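Long-range contacts in probable benzoylformate decarboxylase (Rhodococcus jostii, PDB 7ORX), which probably works as a thiamine diphosphate-dependent enzyme, built of three parallel alpha/beta domains and carrying thiamine diphosphate and a sodium ion: residues 184-188 against 319-324; 215-220 against 395-399; 352-358 against 524-528. All coordinates share one frame; numbering follows the deposited sequence.

Contact 1: residues 184-188 against 319-324; sequences SAASL and APVGST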
loop_
_atom_site.group_PDB
_atom_site.type_symbol
_atom_site.label_atom_id
_atom_site.label_comp_id
_atom_site.label_asym_id
_atom_site.label_seq_id
_atom_site.Cartn_x
_atom_site.Cartn_y
_atom_site.Cartn_z
ATOM N N SER C 184 -8.838 -0.770 28.264
ATOM C CA SER C 184 -7.426 -0.293 28.314
ATOM C C SER C 184 -7.021 -0.022 29.754
ATOM O O SER C 184 -7.825 0.610 30.432
ATOM C CB SER C 184 -7.248 0.925 27.475
ATOM O OG SER C 184 -7.628 0.633 26.137
ATOM N N ALA C 185 -5.847 -0.504 30.198
ATOM C CA ALA C 185 -5.146 0.007 31.403
ATOM C C ALA C 185 -5.421 1.519 31.472
ATOM O O ALA C 185 -4.982 2.257 30.524
ATOM C CB ALA C 185 -3.659 -0.242 31.346
ATOM N N ALA C 186 -6.159 1.967 32.506
ATOM C CA ALA C 186 -6.473 3.392 32.793
ATOM C C ALA C 186 -5.564 3.909 33.931
ATOM O O ALA C 186 -6.087 4.675 34.792
ATOM C CB ALA C 186 -7.948 3.556 33.115
ATOM N N SER C 187 -4.267 3.531 33.942
ATOM C CA SER C 187 -3.197 4.119 34.804
ATOM C C SER C 187 -1.785 3.575 34.461
ATOM O O SER C 187 -1.629 2.712 33.509
ATOM C CB SER C 187 -3.514 3.933 36.285
ATOM O OG SER C 187 -3.198 5.107 37.019
ATOM N N LEU C 188 -0.808 4.038 35.268
ATOM C CA LEU C 188 0.672 3.887 35.123
ATOM C C LEU C 188 1.318 3.651 36.500
ATOM O O LEU C 188 0.763 4.119 37.509
ATOM C CB LEU C 188 1.256 5.150 34.466
ATOM C CG LEU C 188 1.038 6.493 35.187
ATOM C CD1 LEU C 188 2.039 7.535 34.700
ATOM C CD2 LEU C 188 -0.387 7.038 35.016
ATOM N N ALA C 319 0.773 7.203 28.453
ATOM C CA ALA C 319 -0.171 6.882 29.540
ATOM C C ALA C 319 -1.474 7.619 29.305
ATOM O O ALA C 319 -1.512 8.577 28.539
ATOM C CB ALA C 319 0.436 7.245 30.870
ATOM N N PRO C 320 -2.579 7.197 29.955
ATOM C CA PRO C 320 -3.859 7.878 29.824
ATOM C C PRO C 320 -3.812 9.274 30.441
ATOM O O PRO C 320 -3.370 9.400 31.569
ATOM C CB PRO C 320 -4.802 6.936 30.565
ATOM C CG PRO C 320 -4.113 5.645 30.426
ATOM C CD PRO C 320 -2.696 6.020 30.804
ATOM N N VAL C 321 -4.243 10.262 29.679
ATOM C CA VAL C 321 -4.119 11.708 30.053
ATOM C C VAL C 321 -5.028 11.989 31.250
ATOM O O VAL C 321 -4.557 12.606 32.207
ATOM C CB VAL C 321 -4.471 12.595 28.836
ATOM C CG1 VAL C 321 -4.648 14.036 29.191
ATOM C CG2 VAL C 321 -3.449 12.436 27.724
ATOM N N GLY C 322 -6.277 11.520 31.159
ATOM C CA GLY C 322 -7.283 11.580 32.230
ATOM C C GLY C 322 -6.668 11.201 33.564
ATOM O O GLY C 322 -6.456 12.093 34.405
ATOM N N SER C 323 -6.368 9.919 33.734
ATOM C CA SER C 323 -5.851 9.355 35.007
ATOM C C SER C 323 -4.621 10.136 35.452
ATOM O O SER C 323 -4.578 10.506 36.630
ATOM C CB SER C 323 -5.482 7.889 34.907
ATOM O OG SER C 323 -6.422 7.170 34.121
ATOM N N THR C 324 -3.634 10.298 34.571
ATOM C CA THR C 324 -2.314 10.861 34.930
ATOM C C THR C 324 -2.560 12.194 35.641
ATOM O O THR C 324 -2.145 12.351 36.808
ATOM C CB THR C 324 -1.431 10.998 33.684
ATOM O OG1 THR C 324 -1.313 9.696 33.106
ATOM C CG2 THR C 324 -0.065 11.568 33.999
#

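Contact 2: residues 215-220 against 395-399; sequences DADRAN and QGSYY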
loop_
_atom_site.group_PDB
_atom_site.type_symbol
_atom_site.label_atom_id
_atom_site.label_comp_id
_atom_site.label_asym_id
_atom_site.label_seq_id
_atom_site.Cartn_x
_atom_site.Cartn_y
_atom_site.Cartn_z
ATOM N N ASP C 215 -9.037 17.784 26.935
ATOM C CA ASP C 215 -10.488 18.054 26.731
ATOM C C ASP C 215 -11.185 16.731 26.416
ATOM O O ASP C 215 -12.145 16.407 27.117
ATOM C CB ASP C 215 -10.765 19.109 25.650
ATOM C CG ASP C 215 -12.164 19.690 25.667
ATOM O OD1 ASP C 215 -12.608 20.142 26.776
ATOM O OD2 ASP C 215 -12.806 19.714 24.566
ATOM N N ALA C 216 -10.703 15.964 25.445
ATOM C CA ALA C 216 -11.237 14.612 25.093
ATOM C C ALA C 216 -11.443 13.740 26.341
ATOM O O ALA C 216 -12.464 13.073 26.376
ATOM C CB ALA C 216 -10.356 13.917 24.095
ATOM N N ASP C 217 -10.530 13.755 27.321
ATOM C CA ASP C 217 -10.544 12.826 28.494
ATOM C C ASP C 217 -11.307 13.470 29.655
ATOM O O ASP C 217 -11.248 12.902 30.784
ATOM C CB ASP C 217 -9.129 12.392 28.915
ATOM C CG ASP C 217 -8.677 11.072 28.248
ATOM O OD1 ASP C 217 -9.098 10.821 27.046
ATOM O OD2 ASP C 217 -7.908 10.247 28.940
ATOM N N ARG C 218 -11.957 14.627 29.402
ATOM C CA ARG C 218 -12.809 15.334 30.397
ATOM C C ARG C 218 -11.974 15.631 31.638
ATOM O O ARG C 218 -12.482 15.415 32.738
ATOM C CB ARG C 218 -14.043 14.491 30.747
ATOM C CG ARG C 218 -14.968 14.282 29.560
ATOM C CD ARG C 218 -15.969 13.137 29.622
ATOM N NE ARG C 218 -17.298 13.663 29.342
ATOM C CZ ARG C 218 -17.769 14.027 28.141
ATOM N NH1 ARG C 218 -17.046 13.925 27.039
ATOM N NH2 ARG C 218 -18.996 14.495 28.044
ATOM N N ALA C 219 -10.737 16.085 31.461
ATOM C CA ALA C 219 -9.781 16.350 32.557
ATOM C C ALA C 219 -9.551 17.861 32.761
ATOM O O ALA C 219 -8.555 18.213 33.413
ATOM C CB ALA C 219 -8.496 15.657 32.233
ATOM N N ASN C 220 -10.434 18.732 32.250
ATOM C CA ASN C 220 -10.294 20.211 32.338
ATOM C C ASN C 220 -10.113 20.623 33.803
ATOM O O ASN C 220 -9.124 21.327 34.084
ATOM C CB ASN C 220 -11.452 20.898 31.629
ATOM C CG ASN C 220 -11.613 20.428 30.199
ATOM O OD1 ASN C 220 -11.897 19.245 29.985
ATOM N ND2 ASN C 220 -11.420 21.342 29.237
ATOM N N GLN C 395 -16.014 21.935 29.651
ATOM C CA GLN C 395 -15.511 20.864 28.760
ATOM C C GLN C 395 -16.169 21.045 27.382
ATOM O O GLN C 395 -17.333 21.448 27.306
ATOM C CB GLN C 395 -15.839 19.507 29.394
ATOM C CG GLN C 395 -15.244 18.314 28.688
ATOM C CD GLN C 395 -15.975 17.933 27.428
ATOM O OE1 GLN C 395 -15.364 17.342 26.533
ATOM N NE2 GLN C 395 -17.268 18.247 27.337
ATOM N N GLY C 396 -15.458 20.754 26.315
ATOM C CA GLY C 396 -16.072 20.616 24.990
ATOM C C GLY C 396 -16.637 21.928 24.469
ATOM O O GLY C 396 -17.644 21.852 23.767
ATOM N N SER C 397 -15.948 23.050 24.698
ATOM C CA SER C 397 -16.412 24.397 24.302
ATOM C C SER C 397 -15.819 24.885 22.977
ATOM O O SER C 397 -16.367 25.874 22.456
ATOM C CB SER C 397 -16.137 25.377 25.378
ATOM O OG SER C 397 -16.909 25.059 26.520
ATOM N N TYR C 398 -14.791 24.232 22.436
ATOM C CA TYR C 398 -14.076 24.644 21.200
ATOM C C TYR C 398 -13.663 23.401 20.394
ATOM O O TYR C 398 -13.067 22.491 20.962
ATOM C CB TYR C 398 -12.845 25.476 21.564
ATOM C CG TYR C 398 -12.083 26.044 20.393
ATOM C CD1 TYR C 398 -12.470 27.229 19.816
ATOM C CD2 TYR C 398 -10.983 25.408 19.844
ATOM C CE1 TYR C 398 -11.801 27.767 18.739
ATOM C CE2 TYR C 398 -10.299 25.931 18.750
ATOM C CZ TYR C 398 -10.713 27.123 18.207
ATOM O OH TYR C 398 -10.088 27.677 17.129
ATOM N N TYR C 399 -13.974 23.408 19.104
ATOM C CA TYR C 399 -13.480 22.449 18.092
ATOM C C TYR C 399 -13.001 23.257 16.878
ATOM O O TYR C 399 -13.656 24.158 16.458
ATOM C CB TYR C 399 -14.550 21.416 17.720
ATOM C CG TYR C 399 -15.055 20.680 18.920
ATOM C CD1 TYR C 399 -14.358 19.637 19.457
ATOM C CD2 TYR C 399 -16.193 21.078 19.577
ATOM C CE1 TYR C 399 -14.785 18.966 20.594
ATOM C CE2 TYR C 399 -16.636 20.440 20.724
ATOM C CZ TYR C 399 -15.935 19.371 21.222
ATOM O OH TYR C 399 -16.420 18.794 22.331
#

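Contact 3: residues 352-358 against 524-528; sequences VGAGLDP and VRTNF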
loop_
_atom_site.group_PDB
_atom_site.type_symbol
_atom_site.label_atom_id
_atom_site.label_comp_id
_atom_site.label_asym_id
_atom_site.label_seq_id
_atom_site.Cartn_x
_atom_site.Cartn_y
_atom_site.Cartn_z
ATOM N N VAL C 352 -12.976 50.050 12.723
ATOM C CA VAL C 352 -12.885 51.063 11.633
ATOM C C VAL C 352 -12.784 50.283 10.313
ATOM O O VAL C 352 -11.857 49.481 10.169
ATOM C CB VAL C 352 -11.738 52.073 11.876
ATOM C CG1 VAL C 352 -10.350 51.449 11.717
ATOM C CG2 VAL C 352 -11.914 53.332 11.026
ATOM N N GLY C 353 -13.766 50.486 9.422
ATOM C CA GLY C 353 -13.984 49.709 8.190
ATOM C C GLY C 353 -15.462 49.677 7.818
ATOM O O GLY C 353 -16.304 50.151 8.620
ATOM N N ALA C 354 -15.775 49.146 6.632
ATOM C CA ALA C 354 -17.159 48.985 6.135
ATOM C C ALA C 354 -17.905 47.912 6.955
ATOM O O ALA C 354 -19.158 47.967 6.971
ATOM C CB ALA C 354 -17.144 48.671 4.656
ATOM N N GLY C 355 -17.186 46.981 7.608
ATOM C CA GLY C 355 -17.774 45.875 8.397
ATOM C C GLY C 355 -17.213 45.797 9.813
ATOM O O GLY C 355 -16.747 46.836 10.337
ATOM N N LEU C 356 -17.266 44.600 10.410
ATOM C CA LEU C 356 -16.783 44.299 11.784
ATOM C C LEU C 356 -15.329 43.793 11.706
ATOM O O LEU C 356 -14.996 43.052 10.788
ATOM C CB LEU C 356 -17.655 43.206 12.402
ATOM C CG LEU C 356 -19.105 43.506 12.773
ATOM C CD1 LEU C 356 -19.231 43.954 14.203
ATOM C CD2 LEU C 356 -19.747 44.495 11.854
ATOM N N ASP C 357 -14.492 44.151 12.670
ATOM C CA ASP C 357 -13.190 43.474 12.914
ATOM C C ASP C 357 -13.507 42.204 13.668
ATOM O O ASP C 357 -14.411 42.177 14.498
ATOM C CB ASP C 357 -12.196 44.313 13.721
ATOM C CG ASP C 357 -11.328 45.224 12.862
ATOM O OD1 ASP C 357 -11.853 45.781 11.847
ATOM O OD2 ASP C 357 -10.124 45.361 13.188
ATOM N N PRO C 358 -12.833 41.089 13.337
ATOM C CA PRO C 358 -13.071 39.838 14.061
ATOM C C PRO C 358 -13.027 40.011 15.591
ATOM O O PRO C 358 -13.863 39.459 16.238
ATOM C CB PRO C 358 -11.963 38.945 13.495
ATOM C CG PRO C 358 -11.883 39.401 12.059
ATOM C CD PRO C 358 -11.936 40.928 12.178
ATOM N N VAL C 524 -21.806 37.817 8.357
ATOM C CA VAL C 524 -21.209 39.074 8.875
ATOM C C VAL C 524 -20.208 39.518 7.831
ATOM O O VAL C 524 -19.382 38.708 7.474
ATOM C CB VAL C 524 -20.485 38.860 10.212
ATOM C CG1 VAL C 524 -19.828 40.132 10.690
ATOM C CG2 VAL C 524 -21.421 38.308 11.264
ATOM N N ARG C 525 -20.268 40.763 7.390
ATOM C CA ARG C 525 -19.201 41.377 6.573
ATOM C C ARG C 525 -18.078 41.765 7.536
ATOM O O ARG C 525 -18.339 42.535 8.485
ATOM C CB ARG C 525 -19.751 42.571 5.787
ATOM C CG ARG C 525 -18.902 42.923 4.583
ATOM C CD ARG C 525 -18.173 44.235 4.777
ATOM N NE ARG C 525 -18.910 45.371 4.207
ATOM C CZ ARG C 525 -18.640 45.990 3.048
ATOM N NH1 ARG C 525 -17.637 45.582 2.284
ATOM N NH2 ARG C 525 -19.374 47.028 2.657
ATOM N N THR C 526 -16.875 41.229 7.318
ATOM C CA THR C 526 -15.684 41.446 8.185
ATOM C C THR C 526 -14.583 42.155 7.397
ATOM O O THR C 526 -14.652 42.147 6.135
ATOM C CB THR C 526 -15.153 40.131 8.773
ATOM O OG1 THR C 526 -14.805 39.268 7.694
ATOM C CG2 THR C 526 -16.145 39.453 9.696
ATOM N N ASN C 527 -13.623 42.749 8.116
ATOM C CA ASN C 527 -12.476 43.502 7.539
ATOM C C ASN C 527 -11.203 42.667 7.648
ATOM O O ASN C 527 -10.893 42.081 8.775
ATOM C CB ASN C 527 -12.213 44.837 8.239
ATOM C CG ASN C 527 -13.488 45.576 8.568
ATOM O OD1 ASN C 527 -14.372 45.732 7.710
ATOM N ND2 ASN C 527 -13.590 46.003 9.814
ATOM N N PHE C 528 -10.476 42.632 6.532
ATOM C CA PHE C 528 -9.153 41.981 6.423
ATOM C C PHE C 528 -8.118 43.100 6.297
ATOM O O PHE C 528 -8.283 43.895 5.331
ATOM C CB PHE C 528 -9.121 40.962 5.270
ATOM C CG PHE C 528 -7.807 40.227 5.222
ATOM C CD1 PHE C 528 -7.417 39.421 6.289
ATOM C CD2 PHE C 528 -6.925 40.415 4.166
ATOM C CE1 PHE C 528 -6.181 38.796 6.291
ATOM C CE2 PHE C 528 -5.687 39.796 4.178
ATOM C CZ PHE C 528 -5.315 38.989 5.238
#

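Contact 1: residues 184-188 against 319-324
Ser187 and Ser323 bring their backbones to 5.9 Å, CA to CA, where an irregular linker runs past the first turn of helix 321-331. This is the edge of the Rossmann-like central domain: strand 315-318, outermost in its parallel sheet, has just ended, and Pro320 is the N-cap of the helix that follows. The one hydrogen bond between the segments runs from Ser323 OG to Ala186 O at 2.6 Å. The hydroxyl lies beside its own backbone N (chi1 -40°) and comes down on the carbonyl from above its plane, 61° out of it. Next to this bond the tip of the proline ring touches the linker, its CG 3.5 Å from Ala185 O. Leu188 reaches in from the other end and forks, CD1 resting on the methyl of Ala319 at 4.2 Å to CB while CD2 comes to 3.4 Å from Thr324 OG1, the Leu188 and Thr324 side chains crossing at about a right angle. A second subunit packs on this edge: its Ala185 touches both Leu188 and Ala319. Pro320 O is gripped from opposite faces of its plane, by Thr324 N at 3.1 Å and by Thr324 OG1 at 2.6 Å.

Contact 2: residues 215-220 against 395-399
Asp215 and Gly396 form the firm end of this contact, which joins the central domain to the C-terminal thiamine diphosphate-binding domain. Gly396 N, in a turn where the glycine has positive phi, points almost straight at Asp215 OD1, 3.0 Å away with an N-H...O angle of 171°, and uses the syn lone pair of that oxygen. Asn220 ND2 takes the same OD1 from the anti side, also at 3.0 Å and somewhat out of the carboxylate plane. The other oxygen, OD2, makes a salt bridge with Arg242, and together these partners fix the rotation of the carboxylate. Gln395 lies across the group: its CG, anti to the backbone N (chi1 -173°), comes to 3.7 Å from both Asp215 OD1 and Asn220 OD1, and the bend at chi2 then sets the amide beside Arg218.

Toward solvent the grip slackens. The exposed Arg218 lays one face of its guanidinium over the Gln395 amide, with NE2 4.0 Å above the plane and offset toward its rim. The two planes are 33° apart, and NH1 stays 3.8 Å from OE1.

Arg218 is also the C-prime residue of the Schellman motif that ends helix 212-216, and Ala219 then stands at the N-cap position of helix 220-230. On the other side, the turn leads into edge strand 398-399, which pairs with strand 374-378.

Contact 3: residues 352-358 against 524-528
Leu356 and Thr526 are joined by a single parallel bridge, made by two backbone hydrogen bonds, Leu356 N to Arg525 O and Asn527 N to Leu356 O, each 3.0 Å. The side chain of Asn527 extends this pairing by gripping the loop with both ends of its amide. OD1 accepts Gly355 N at 3.1 Å, in the carbonyl plane and on a lone pair. ND2 gives a bond to Asp357 OD1, 2.7 Å long with an N-H...O angle of 165°; the acceptor lies in the amide plane and is met nearly along its C-O axis. A weak bond from ND2 to Gly355 O adds to the hold. With both ends engaged the amide cannot easily flip; chi1 of -41° sets CG beside the backbone N, and the amide ends up within the curve of the loop, in reach of Gly355 and Asp357.

Two flanks support this core. On the outer one, the bent chain of Arg525 sets its guanidinium under Ala354, whose CB sits 3.4 Å above the plane and over its centre. On the inner one, Leu356 CG meets Val524 CG1 at 4.0 Å, the side chains crossing at about a right angle, with Leu361 and Leu364 of helix 358-368 packed against them. Further along, Ser351 OG accepts a hydrogen bond from Asp357 N, just where that helix begins.

Strand 520-525 lies between strands 452-457 and 496-500, and Thr526 touches Asn458, a residue of the sodium site with Asp431 and Thr460. The Thr526 side chain is about 6 Å from both the sodium ion and the bound thiamine diphosphate. This parallel alpha/beta sheet, with the end of strand 520-525 close to the cofactor and sodium ion, is the arrangement expected of the C-terminal thiamine diphosphate-binding domain in this family.

Along the chain the segments of contact 2 alternate with those of contact 1 and again with those of contact 3, whereas contact 1 closes before contact 3 opens. Contacts 1 and 2 lie about 16 Å apart between centres and touch directly, Asp217 OD2 accepting Gly322 N at the start of helix 321-331. Contact 3 is about 31 Å from contact 2, centre to centre, and about 46 Å from contact 1, across the middle of the chain. Contacts 2 and 3 reach the same C-terminal sheet, through edge strand 398-399 and strand 520-525. The three thus run from a subunit interface, through the joint between two domains, to the neighbourhood of the cofactor.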